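Local coordinates for periplasmic binding protein/LacI transcriptional regulator (Brachyspira murdochii, PDB 4KQC) that is a periplasmic solute-binding protein that probably captures a carbohydrate for uptake by an ABC transporter, at residues Ala144-Asp149 / Gln182-Thr187. Numbering follows the deposited sequence.
Sequences AVLQLD and QVIVPT
Val185 CG2 sits over one face of the Gln147 side-chain amide, 3.7 Å from Gln147 CD. At one edge of this amide, Gln147 OE1 meets a methyl, Val183 CG1, at 3.2 Å. At the other edge Gln147 NE2 donates to Asp149 O at 2.9 Å; that acceptor lies close to the amide plane, which fixes the rotation of the group. Gln147 CG is anti to the backbone N (chi1 167°), and the chain runs on extended and crosses Val183 obliquely. Val145 and Gln147 also touch helix 152-171, at Phe161 and at Ile155 and Ala158 respectively. An alanine at Gln147 would probably leave Asp149 O without this donor and open a gap beside Val183 and Val185. The backbones pair as parallel strands, the two ends of a beta-alpha-beta crossover through helix 152-171. Strand 182-184 belongs to the edge strand of one Rossmann-like lobe of the periplasmic binding protein fold. Val145 N donates to Gln182 O, and Ile184 N returns a nearly straight bond to Val145 O at 2.9 Å. Gln147 N then bonds Ile184 O just past the strand end. On the opposite face, in one of two conformers of Leu146, its CD1 lies 4.1 Å from Ile184 CG2 and also touches Pro186 CG, with Met216 of helix 214-223 against both Leu146 and Pro186. Past Gln147 and Val185, one water donates to both Leu148 O and Pro186 O.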
loop_
_atom_site.group_PDB
_atom_site.type_symbol
_atom_site.label_atom_id
_atom_site.label_comp_id
_atom_site.label_asym_id
_atom_site.label_seq_id
_atom_site.Cartn_x
_atom_site.Cartn_y
_atom_site.Cartn_z
ATOM N N ALA A 144 -8.232 15.810 -3.582
ATOM C CA ALA A 144 -7.497 15.077 -4.607
ATOM C C ALA A 144 -7.088 13.722 -4.089
ATOM O O ALA A 144 -6.656 13.590 -2.912
ATOM C CB ALA A 144 -6.276 15.858 -4.977
ATOM N N VAL A 145 -7.228 12.713 -4.922
ATOM C CA VAL A 145 -6.790 11.356 -4.593
ATOM C C VAL A 145 -5.666 11.024 -5.598
ATOM O O VAL A 145 -5.954 10.878 -6.763
ATOM C CB VAL A 145 -7.962 10.386 -4.729
ATOM C CG1 VAL A 145 -7.495 8.906 -4.651
ATOM C CG2 VAL A 145 -9.059 10.722 -3.709
ATOM N N LEU A 146 -4.429 10.855 -5.144
ATOM C CA LEU A 146 -3.344 10.477 -6.038
ATOM C C LEU A 146 -3.286 8.974 -5.976
ATOM O O LEU A 146 -2.821 8.389 -4.976
ATOM C CB LEU A 146 -2.023 11.110 -5.597
ATOM C CG LEU A 146 -1.792 12.543 -6.095
ATOM C CD1 LEU A 146 -1.299 12.535 -7.539
ATOM C CD2 LEU A 146 -3.010 13.440 -5.960
ATOM N N GLN A 147 -3.818 8.370 -7.029
ATOM C CA GLN A 147 -3.908 6.927 -7.158
ATOM C C GLN A 147 -2.673 6.397 -7.837
ATOM O O GLN A 147 -2.344 6.905 -8.891
ATOM C CB GLN A 147 -5.153 6.628 -8.010
ATOM C CG GLN A 147 -5.229 5.190 -8.493
ATOM C CD GLN A 147 -6.501 4.876 -9.256
ATOM O OE1 GLN A 147 -7.484 5.602 -9.155
ATOM N NE2 GLN A 147 -6.484 3.808 -10.026
ATOM N N LEU A 148 -1.960 5.456 -7.212
ATOM C CA LEU A 148 -0.571 5.149 -7.676
ATOM C C LEU A 148 -0.486 4.571 -9.077
ATOM O O LEU A 148 0.493 4.811 -9.801
ATOM C CB LEU A 148 0.175 4.257 -6.647
ATOM C CG LEU A 148 -0.514 2.899 -6.412
ATOM C CD1 LEU A 148 0.396 1.795 -6.886
ATOM C CD2 LEU A 148 -0.970 2.620 -5.011
ATOM N N ASP A 149 -1.472 3.792 -9.474
ATOM C CA ASP A 149 -1.481 3.123 -10.798
ATOM C C ASP A 149 -2.851 2.529 -11.047
ATOM O O ASP A 149 -3.771 2.695 -10.216
ATOM C CB ASP A 149 -0.367 2.092 -10.926
ATOM C CG ASP A 149 -0.560 0.842 -10.101
ATOM O OD1 ASP A 149 -1.628 0.563 -9.477
ATOM O OD2 ASP A 149 0.460 0.087 -10.058
ATOM N N GLN A 182 -11.260 14.290 -6.777
ATOM C CA GLN A 182 -10.540 14.343 -8.024
ATOM C C GLN A 182 -9.521 13.201 -7.998
ATOM O O GLN A 182 -8.548 13.290 -7.281
ATOM C CB GLN A 182 -9.838 15.673 -8.137
ATOM C CG GLN A 182 -10.804 16.817 -8.105
ATOM C CD GLN A 182 -10.082 18.143 -8.256
ATOM O OE1 GLN A 182 -8.982 18.331 -7.724
ATOM N NE2 GLN A 182 -10.698 19.066 -8.990
ATOM N N VAL A 183 -9.770 12.159 -8.771
ATOM C CA VAL A 183 -8.944 10.964 -8.757
ATOM C C VAL A 183 -7.916 11.142 -9.899
ATOM O O VAL A 183 -8.295 11.311 -11.077
ATOM C CB VAL A 183 -9.767 9.658 -8.866
ATOM C CG1 VAL A 183 -8.829 8.457 -8.790
ATOM C CG2 VAL A 183 -10.797 9.644 -7.728
ATOM N N ILE A 184 -6.642 11.200 -9.540
ATOM C CA ILE A 184 -5.563 11.498 -10.483
ATOM C C ILE A 184 -4.569 10.342 -10.436
ATOM O O ILE A 184 -4.057 9.957 -9.365
ATOM C CB ILE A 184 -4.853 12.796 -10.027
ATOM C CG1 ILE A 184 -5.816 13.963 -10.061
ATOM C CG2 ILE A 184 -3.634 13.076 -10.890
ATOM C CD1 ILE A 184 -5.472 15.062 -9.081
ATOM N N VAL A 185 -4.234 9.790 -11.595
ATOM C CA VAL A 185 -3.214 8.748 -11.692
ATOM C C VAL A 185 -2.035 9.340 -12.476
ATOM O O VAL A 185 -2.174 9.657 -13.656
ATOM C CB VAL A 185 -3.744 7.529 -12.466
ATOM C CG1 VAL A 185 -2.644 6.449 -12.586
ATOM C CG2 VAL A 185 -5.021 6.967 -11.862
ATOM N N PRO A 186 -0.863 9.427 -11.850
ATOM C CA PRO A 186 0.254 9.927 -12.639
ATOM C C PRO A 186 0.652 8.923 -13.709
ATOM O O PRO A 186 0.464 7.717 -13.554
ATOM C CB PRO A 186 1.363 10.149 -11.615
ATOM C CG PRO A 186 0.627 10.288 -10.315
ATOM C CD PRO A 186 -0.507 9.255 -10.451
ATOM N N THR A 187 1.284 9.401 -14.777
ATOM C CA THR A 187 1.550 8.523 -15.930
ATOM C C THR A 187 2.552 7.432 -15.589
ATOM O O THR A 187 2.514 6.348 -16.159
ATOM C CB THR A 187 1.925 9.332 -17.188
ATOM O OG1 THR A 187 1.964 8.448 -18.340
ATOM C CG2 THR A 187 3.249 10.080 -17.009
HETATM O O HOH W 1 1.072 5.330 -12.512
#